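Local coordinates for galactose mutarotase-like protein (PDB 3OS7), which probably binds sugars and, like the galactose mutarotase it resembles, may interconvert the alpha and beta anomers of aldoses, at residues R216-T220 with S305-S309; I245-L251 with K284-N290. All coordinates share one frame. Residues are numbered along the deposited sequence.

Contact 1. Residues R216-T220 with S305-S309; sequences RNLPT and SIINS
R216-T220 turns at N217, which is left-handed (phi/psi 64/22), and is extended only at L218 and P219 (psi 143°), where strand 219-220 starts. Opposite, I306-S309 forms a type II beta turn, with I307 at -54/137 and N308 at 63/28; a weak bond from S309 N to I306 O (3.1 Å) closes it. Asparagine tolerates the left-handed conformation well, which suits N217 to its bend and N308 to the turn's third position. The nearest CA pairs, L218-N308 and P219-I307, both lie 6.6 Å apart, so side chains and water bridge the gap. P219, a compact C-gamma-exo ring with no amide proton to satisfy, packs CG 4.0 Å from I306 CG1 and CD 3.8 Å from I307 CG2; its CG also makes a close carbon-oxygen contact with I307 O (3.1 Å). L218 (m,t) brings CD2 to 4.0 Å from N308 CG. A water donates to P219 O (2.7 Å) and accepts from N308 ND2 (2.9 Å), while N308 OD1 accepts from D84 N. The contact joins strand 219-220 and the turn before it to the loop after strand 297-303, between strand 82-90, where R216 forms salt bridges with D84 and D85, and strands 201-213 and 246-256, where I306 and I307 rest on L248.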
ATOM      1  N   ARG A 216      -7.246 -18.628 -10.980  1.00 16.97           N
ATOM      2  CA  ARG A 216      -6.029 -17.847 -11.275  1.00 18.48           C
ATOM      3  C   ARG A 216      -5.958 -16.534 -10.494  1.00 18.62           C
ATOM      4  O   ARG A 216      -5.110 -15.687 -10.738  1.00 17.55           O
ATOM      5  CB  ARG A 216      -5.948 -17.599 -12.778  1.00 18.24           C
ATOM      6  CG  ARG A 216      -5.692 -18.869 -13.566  1.00 18.72           C
ATOM      7  CD  ARG A 216      -5.758 -18.643 -15.049  1.00 21.32           C
ATOM      8  NE  ARG A 216      -4.752 -17.673 -15.460  1.00 18.70           N
ATOM      9  CZ  ARG A 216      -4.868 -16.823 -16.475  1.00 19.79           C
ATOM     10  NH1 ARG A 216      -5.965 -16.779 -17.227  1.00 23.22           N
ATOM     11  NH2 ARG A 216      -3.864 -16.003 -16.745  1.00 14.01           N
ATOM     12  N   ASN A 217      -6.846 -16.385  -9.519  1.00 16.91           N
ATOM     13  CA  ASN A 217      -6.963 -15.186  -8.711  1.00 14.13           C
ATOM     14  C   ASN A 217      -7.386 -13.917  -9.450  1.00 12.75           C
ATOM     15  O   ASN A 217      -7.187 -12.829  -8.944  1.00 15.65           O
ATOM     16  CB  ASN A 217      -5.711 -14.961  -7.840  1.00 14.34           C
ATOM     17  CG  ASN A 217      -5.596 -15.995  -6.721  1.00 25.64           C
ATOM     18  OD1 ASN A 217      -6.592 -16.543  -6.273  1.00 30.71           O
ATOM     19  ND2 ASN A 217      -4.393 -16.252  -6.274  1.00 25.85           N
ATOM     20  N   LEU A 218      -8.030 -14.091 -10.600  1.00 15.46           N
ATOM     21  CA  LEU A 218      -8.620 -13.003 -11.391  1.00 15.63           C
ATOM     22  C   LEU A 218     -10.100 -12.885 -11.012  1.00 15.34           C
ATOM     23  O   LEU A 218     -10.757 -13.895 -10.769  1.00 16.23           O
ATOM     24  CB  LEU A 218      -8.483 -13.297 -12.883  1.00 15.59           C
ATOM     25  CG  LEU A 218      -7.040 -13.504 -13.352  1.00 15.47           C
ATOM     26  CD1 LEU A 218      -6.994 -14.160 -14.759  1.00 18.15           C
ATOM     27  CD2 LEU A 218      -6.315 -12.208 -13.314  1.00 12.56           C
ATOM     28  N   PRO A 219     -10.625 -11.654 -10.954  1.00 17.14           N
ATOM     29  CA  PRO A 219     -12.051 -11.536 -10.631  1.00 17.64           C
ATOM     30  C   PRO A 219     -12.926 -12.154 -11.667  1.00 16.84           C
ATOM     31  O   PRO A 219     -12.650 -12.053 -12.882  1.00 17.44           O
ATOM     32  CB  PRO A 219     -12.304 -10.025 -10.607  1.00 18.00           C
ATOM     33  CG  PRO A 219     -10.960  -9.393 -10.587  1.00 22.18           C
ATOM     34  CD  PRO A 219      -9.991 -10.345 -11.167  1.00 15.34           C
ATOM     35  N   THR A 220     -14.013 -12.772 -11.208  1.00 19.18           N
ATOM     36  CA  THR A 220     -15.031 -13.259 -12.138  1.00 17.92           C
ATOM     37  C   THR A 220     -15.893 -12.140 -12.657  1.00 19.64           C
ATOM     38  O   THR A 220     -16.568 -12.297 -13.677  1.00 18.61           O
ATOM     39  CB  THR A 220     -15.937 -14.314 -11.505  1.00 18.26           C
ATOM     40  OG1 THR A 220     -16.759 -13.700 -10.512  1.00 15.99           O
ATOM     41  CG2 THR A 220     -15.121 -15.410 -10.877  1.00 19.42           C
ATOM     42  N   SER A 305      -8.339   0.508  -8.321  1.00 11.49           N
ATOM     43  CA  SER A 305      -9.190  -0.233  -9.197  1.00 14.01           C
ATOM     44  C   SER A 305      -9.198  -1.698  -8.799  1.00 15.82           C
ATOM     45  O   SER A 305      -8.372  -2.152  -8.016  1.00 13.36           O
ATOM     46  CB  SER A 305      -8.744  -0.083 -10.653  1.00 16.70           C
ATOM     47  OG  SER A 305      -7.528  -0.743 -10.957  1.00 17.85           O
ATOM     48  N   ILE A 306     -10.143  -2.416  -9.382  1.00 12.73           N
ATOM     49  CA  ILE A 306     -10.264  -3.828  -9.179  1.00 12.44           C
ATOM     50  C   ILE A 306      -9.027  -4.554  -9.740  1.00 11.33           C
ATOM     51  O   ILE A 306      -8.321  -4.049 -10.627  1.00 12.15           O
ATOM     52  CB  ILE A 306     -11.592  -4.354  -9.804  1.00 12.54           C
ATOM     53  CG1 ILE A 306     -11.959  -5.716  -9.240  1.00 15.02           C
ATOM     54  CG2 ILE A 306     -11.541  -4.375 -11.356  1.00 11.34           C
ATOM     55  CD1 ILE A 306     -13.364  -6.134  -9.633  1.00 13.27           C
ATOM     56  N   ILE A 307      -8.762  -5.735  -9.211  1.00 11.92           N
ATOM     57  CA  ILE A 307      -7.752  -6.609  -9.780  1.00 10.69           C
ATOM     58  C   ILE A 307      -8.063  -6.805 -11.271  1.00 12.14           C
ATOM     59  O   ILE A 307      -9.227  -6.985 -11.632  1.00 13.09           O
ATOM     60  CB  ILE A 307      -7.747  -7.983  -9.098  1.00  9.82           C
ATOM     61  CG1 ILE A 307      -7.359  -7.858  -7.627  1.00  9.64           C
ATOM     62  CG2 ILE A 307      -6.770  -8.955  -9.842  1.00 11.06           C
ATOM     63  CD1 ILE A 307      -7.341  -9.216  -6.878  1.00 11.14           C
ATOM     64  N   ASN A 308      -7.034  -6.744 -12.116  1.00 12.69           N
ATOM     65  CA  ASN A 308      -7.164  -6.978 -13.576  1.00 11.83           C
ATOM     66  C   ASN A 308      -8.073  -5.928 -14.247  1.00 12.35           C
ATOM     67  O   ASN A 308      -8.690  -6.233 -15.230  1.00 12.17           O
ATOM     68  CB  ASN A 308      -7.690  -8.402 -13.818  1.00 12.94           C
ATOM     69  CG  ASN A 308      -7.535  -8.890 -15.277  1.00 13.39           C
ATOM     70  OD1 ASN A 308      -6.568  -8.578 -15.963  1.00 14.44           O
ATOM     71  ND2 ASN A 308      -8.476  -9.722 -15.714  1.00 11.45           N
ATOM     72  N   SER A 309      -8.155  -4.719 -13.681  1.00 13.05           N
ATOM     73  CA  SER A 309      -9.114  -3.693 -14.119  1.00 14.06           C
ATOM     74  C   SER A 309      -9.088  -3.366 -15.633  1.00 14.34           C
ATOM     75  O   SER A 309     -10.139  -3.135 -16.206  1.00 18.46           O
ATOM     76  CB  SER A 309      -8.951  -2.383 -13.328  1.00 15.62           C
ATOM     77  OG  SER A 309      -7.740  -1.699 -13.617  1.00 16.15           O
TER
HETATM   78  O   HOH W   1     -10.927 -10.756 -14.558  1.00 18.18           O

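Contact 2. Residues I245-L251 with K284-N290; sequences IESLFSL and KYLVIWN
Strands 246-251 and 285-289 run antiparallel, axes 4.6 Å apart at 150°, with S247-I288 and F249-L286 as hydrogen-bonded pairs (N-to-O 2.8-3.0 Å) and E246-W289, L248-V287 and S250-Y285 as non-hydrogen-bonded ones. L251 N to K284 O (2.9 Å) and N290 N to I245 O (3.2 Å) extend the ladder. N290, chi1 p, also turns OD1 back to I245 N (2.9 Å), its ND2 bonding V240 O. On one face L248 (t,p) sets CD1 3.8 Å from CG2 of V287 (t). Y285, chi1 m, offers its ring to S250 CB, an off-centre CH-pi contact 4.2 Å from the centroid; small serine suits this approach, its OG bonding K209 N. In the large antiparallel beta-sandwich of the galactose mutarotase fold, this pair lies between strands 201-213 and 297-303, K284 and Y285 forming a classic bulge against Q303. The other face carries F249 (chi1 m), whose ring edge meets CG2 of branched I288 (t,t), CE2 to CG2 4.0 Å. Beyond the last bridge, L251 (m,t) points toward K284-N290, its CD2 4.0 Å from CB of L286 (chi1 t). Extended E246 (t,t) sets CG 3.8 Å from CD1 of W289 (chi1 t); a water donates to E246 OE1 (3.0 Å) and weakly accepts from W289 NE1 (3.4 Å).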
ATOM      1  N   ILE A 245      -6.571 -15.909   5.045  1.00 16.88           N
ATOM      2  CA  ILE A 245      -7.483 -14.914   4.471  1.00 16.45           C
ATOM      3  C   ILE A 245      -6.819 -14.397   3.226  1.00 15.31           C
ATOM      4  O   ILE A 245      -5.647 -14.055   3.256  1.00 14.41           O
ATOM      5  CB  ILE A 245      -7.721 -13.726   5.445  1.00 17.32           C
ATOM      6  CG1 ILE A 245      -8.546 -14.192   6.642  1.00 18.89           C
ATOM      7  CG2 ILE A 245      -8.457 -12.561   4.688  1.00 18.23           C
ATOM      8  CD1 ILE A 245      -8.618 -13.223   7.844  1.00 14.43           C
ATOM      9  N   GLU A 246      -7.569 -14.365   2.129  1.00 14.76           N
ATOM     10  CA  GLU A 246      -7.122 -13.725   0.878  1.00 16.43           C
ATOM     11  C   GLU A 246      -8.383 -13.286   0.162  1.00 15.20           C
ATOM     12  O   GLU A 246      -9.076 -14.112  -0.436  1.00 14.79           O
ATOM     13  CB  GLU A 246      -6.279 -14.669   0.001  1.00 18.34           C
ATOM     14  CG  GLU A 246      -5.704 -13.979  -1.234  1.00 22.29           C
ATOM     15  CD  GLU A 246      -4.834 -14.887  -2.128  1.00 35.26           C
ATOM     16  OE1 GLU A 246      -4.475 -16.010  -1.707  1.00 33.31           O
ATOM     17  OE2 GLU A 246      -4.511 -14.445  -3.255  1.00 39.97           O
ATOM     18  N   SER A 247      -8.719 -11.995   0.275  1.00 13.43           N
ATOM     19  CA  SER A 247     -10.026 -11.530  -0.187  1.00 11.05           C
ATOM     20  C   SER A 247      -9.949 -10.188  -0.884  1.00 11.83           C
ATOM     21  O   SER A 247      -9.164  -9.326  -0.515  1.00 13.02           O
ATOM     22  CB  SER A 247     -10.952 -11.378   1.006  1.00 12.80           C
ATOM     23  OG  SER A 247     -11.212 -12.622   1.639  1.00 16.56           O
ATOM     24  N   LEU A 248     -10.853  -9.980  -1.843  1.00 11.06           N
ATOM     25  CA  LEU A 248     -10.961  -8.716  -2.561  1.00 10.28           C
ATOM     26  C   LEU A 248     -12.310  -8.050  -2.255  1.00 11.22           C
ATOM     27  O   LEU A 248     -13.369  -8.671  -2.466  1.00 12.20           O
ATOM     28  CB  LEU A 248     -10.851  -8.979  -4.055  1.00 10.50           C
ATOM     29  CG  LEU A 248     -11.121  -7.824  -4.996  1.00 13.95           C
ATOM     30  CD1 LEU A 248     -10.129  -6.653  -4.803  1.00 11.10           C
ATOM     31  CD2 LEU A 248     -11.134  -8.341  -6.453  1.00  9.09           C
ATOM     32  N   PHE A 249     -12.266  -6.797  -1.800  1.00 10.41           N
ATOM     33  CA  PHE A 249     -13.476  -6.011  -1.551  1.00 11.15           C
ATOM     34  C   PHE A 249     -13.450  -4.705  -2.296  1.00 12.42           C
ATOM     35  O   PHE A 249     -12.378  -4.139  -2.529  1.00 11.41           O
ATOM     36  CB  PHE A 249     -13.573  -5.689  -0.058  1.00 10.40           C
ATOM     37  CG  PHE A 249     -13.736  -6.902   0.822  1.00 10.54           C
ATOM     38  CD1 PHE A 249     -14.984  -7.542   0.945  1.00 11.89           C
ATOM     39  CD2 PHE A 249     -12.656  -7.421   1.487  1.00 15.15           C
ATOM     40  CE1 PHE A 249     -15.129  -8.666   1.753  1.00 14.13           C
ATOM     41  CE2 PHE A 249     -12.794  -8.527   2.296  1.00 14.67           C
ATOM     42  CZ  PHE A 249     -14.035  -9.160   2.422  1.00 14.75           C
ATOM     43  N   SER A 250     -14.619  -4.188  -2.649  1.00 11.58           N
ATOM     44  CA  SER A 250     -14.733  -2.749  -2.891  1.00 10.87           C
ATOM     45  C   SER A 250     -14.880  -2.009  -1.563  1.00  9.32           C
ATOM     46  O   SER A 250     -15.288  -2.587  -0.565  1.00 12.57           O
ATOM     47  CB  SER A 250     -15.879  -2.435  -3.843  1.00 15.40           C
ATOM     48  OG  SER A 250     -17.063  -3.103  -3.477  1.00 12.92           O
ATOM     49  N   LEU A 251     -14.597  -0.712  -1.583  1.00 12.73           N
ATOM     50  CA  LEU A 251     -14.640   0.126  -0.395  1.00 12.47           C
ATOM     51  C   LEU A 251     -15.769   1.129  -0.470  1.00 15.69           C
ATOM     52  O   LEU A 251     -16.178   1.552  -1.552  1.00 14.34           O
ATOM     53  CB  LEU A 251     -13.339   0.903  -0.256  1.00 12.85           C
ATOM     54  CG  LEU A 251     -12.086   0.053   0.052  1.00 15.52           C
ATOM     55  CD1 LEU A 251     -10.851   0.942   0.057  1.00 12.98           C
ATOM     56  CD2 LEU A 251     -12.262  -0.664   1.382  1.00 12.87           C
ATOM     57  N   LYS A 284     -10.511   2.616  -4.186  1.00 13.48           N
ATOM     58  CA  LYS A 284     -11.840   2.082  -4.384  1.00 14.19           C
ATOM     59  C   LYS A 284     -11.993   0.589  -4.082  1.00 14.26           C
ATOM     60  O   LYS A 284     -13.119   0.088  -3.949  1.00 13.24           O
ATOM     61  CB  LYS A 284     -12.240   2.384  -5.811  1.00 15.32           C
ATOM     62  CG  LYS A 284     -12.239   3.934  -6.053  1.00 18.30           C
ATOM     63  CD  LYS A 284     -12.746   4.373  -7.361  1.00 26.38           C
ATOM     64  CE  LYS A 284     -12.509   5.917  -7.536  1.00 24.79           C
ATOM     65  NZ  LYS A 284     -13.131   6.754  -6.433  1.00 28.22           N
ATOM     66  N   TYR A 285     -10.868  -0.120  -4.003  1.00 11.41           N
ATOM     67  CA  TYR A 285     -10.827  -1.555  -3.763  1.00 11.69           C
ATOM     68  C   TYR A 285      -9.727  -1.856  -2.756  1.00 10.34           C
ATOM     69  O   TYR A 285      -8.887  -1.003  -2.473  1.00 10.44           O
ATOM     70  CB  TYR A 285     -10.564  -2.360  -5.056  1.00 12.69           C
ATOM     71  CG  TYR A 285     -11.748  -2.415  -5.965  1.00 11.04           C
ATOM     72  CD1 TYR A 285     -11.993  -1.384  -6.889  1.00 11.00           C
ATOM     73  CD2 TYR A 285     -12.653  -3.470  -5.901  1.00 12.15           C
ATOM     74  CE1 TYR A 285     -13.122  -1.416  -7.706  1.00 15.03           C
ATOM     75  CE2 TYR A 285     -13.765  -3.523  -6.743  1.00 12.70           C
ATOM     76  CZ  TYR A 285     -14.000  -2.495  -7.636  1.00 16.72           C
ATOM     77  OH  TYR A 285     -15.123  -2.552  -8.457  1.00 14.35           O
ATOM     78  N   LEU A 286      -9.780  -3.053  -2.181  1.00 10.87           N
ATOM     79  CA  LEU A 286      -8.798  -3.442  -1.190  1.00 11.54           C
ATOM     80  C   LEU A 286      -8.694  -4.946  -1.156  1.00 11.76           C
ATOM     81  O   LEU A 286      -9.716  -5.655  -1.243  1.00 11.95           O
ATOM     82  CB  LEU A 286      -9.217  -2.902   0.172  1.00 13.95           C
ATOM     83  CG  LEU A 286      -8.323  -3.222   1.365  1.00 14.83           C
ATOM     84  CD1 LEU A 286      -8.373  -2.073   2.334  1.00 18.14           C
ATOM     85  CD2 LEU A 286      -8.727  -4.529   2.050  1.00 15.03           C
ATOM     86  N   VAL A 287      -7.450  -5.410  -1.052  1.00  9.45           N
ATOM     87  CA  VAL A 287      -7.142  -6.823  -0.871  1.00  9.03           C
ATOM     88  C   VAL A 287      -6.629  -6.969   0.549  1.00  8.94           C
ATOM     89  O   VAL A 287      -5.828  -6.168   1.017  1.00 12.24           O
ATOM     90  CB  VAL A 287      -6.116  -7.346  -1.888  1.00 13.18           C
ATOM     91  CG1 VAL A 287      -5.571  -8.733  -1.462  1.00 12.44           C
ATOM     92  CG2 VAL A 287      -6.736  -7.361  -3.287  1.00 14.54           C
ATOM     93  N   ILE A 288      -7.160  -7.955   1.268  1.00 11.23           N
ATOM     94  CA  ILE A 288      -6.616  -8.322   2.556  1.00 11.43           C
ATOM     95  C   ILE A 288      -6.028  -9.723   2.371  1.00 12.26           C
ATOM     96  O   ILE A 288      -6.686 -10.620   1.847  1.00 12.91           O
ATOM     97  CB  ILE A 288      -7.627  -8.259   3.720  1.00 12.86           C
ATOM     98  CG1 ILE A 288      -6.957  -8.751   5.018  1.00 14.74           C
ATOM     99  CG2 ILE A 288      -8.962  -9.013   3.405  1.00 12.52           C
ATOM    100  CD1 ILE A 288      -7.721  -8.494   6.269  1.00 16.92           C
ATOM    101  N   TRP A 289      -4.785  -9.889   2.794  1.00 12.18           N
ATOM    102  CA  TRP A 289      -4.060 -11.138   2.652  1.00 13.40           C
ATOM    103  C   TRP A 289      -3.165 -11.280   3.874  1.00 14.49           C
ATOM    104  O   TRP A 289      -2.341 -10.404   4.120  1.00 13.44           O
ATOM    105  CB  TRP A 289      -3.222 -11.116   1.382  1.00 14.53           C
ATOM    106  CG  TRP A 289      -2.264 -12.270   1.238  1.00 14.15           C
ATOM    107  CD1 TRP A 289      -2.569 -13.555   0.903  1.00 20.14           C
ATOM    108  CD2 TRP A 289      -0.827 -12.222   1.389  1.00 16.89           C
ATOM    109  NE1 TRP A 289      -1.412 -14.315   0.844  1.00 21.11           N
ATOM    110  CE2 TRP A 289      -0.337 -13.515   1.134  1.00 23.71           C
ATOM    111  CE3 TRP A 289       0.086 -11.209   1.744  1.00 16.05           C
ATOM    112  CZ2 TRP A 289       1.030 -13.824   1.209  1.00 21.26           C
ATOM    113  CZ3 TRP A 289       1.433 -11.522   1.818  1.00 20.63           C
ATOM    114  CH2 TRP A 289       1.887 -12.817   1.560  1.00 19.58           C
ATOM    115  N   ASN A 290      -3.335 -12.352   4.639  1.00 13.53           N
ATOM    116  CA  ASN A 290      -2.579 -12.489   5.889  1.00 15.39           C
ATOM    117  C   ASN A 290      -1.474 -13.565   5.851  1.00 16.89           C
ATOM    118  O   ASN A 290      -1.013 -13.956   6.907  1.00 16.89           O
ATOM    119  CB  ASN A 290      -3.513 -12.749   7.064  1.00 15.18           C
ATOM    120  CG  ASN A 290      -4.221 -14.100   6.970  1.00 13.36           C
ATOM    121  OD1 ASN A 290      -4.080 -14.813   5.969  1.00 13.78           O
ATOM    122  ND2 ASN A 290      -4.999 -14.449   8.009  1.00 15.11           N
TER
HETATM  123  O   HOH W   2      -3.282 -17.171   0.732  1.00 35.19           O

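In the fold
Contact 2 is nested in sequence within the loop that contact 1 closes, and their centres lie about 11 Å apart on the same side of the chain's centre. Both are largely buried, but contact 2 lies nearer the middle (about 12 Å from the centre of the chain to its own, against about 17 Å). It is an antiparallel strand pair, mainly hydrogen-bonded through its backbone, burying 749 Å²; contact 1 is turn and strand-end packing with a bridging water, burying 234 Å². They touch directly: the Y285 ring lies against S305 and I306, with Y285 CD1 3.3 Å from I306 N, and I307 CD1 reaches L248 CD2 at 3.9 Å. Thus the sheet face bearing L248 and Y285 continues into the loop packing.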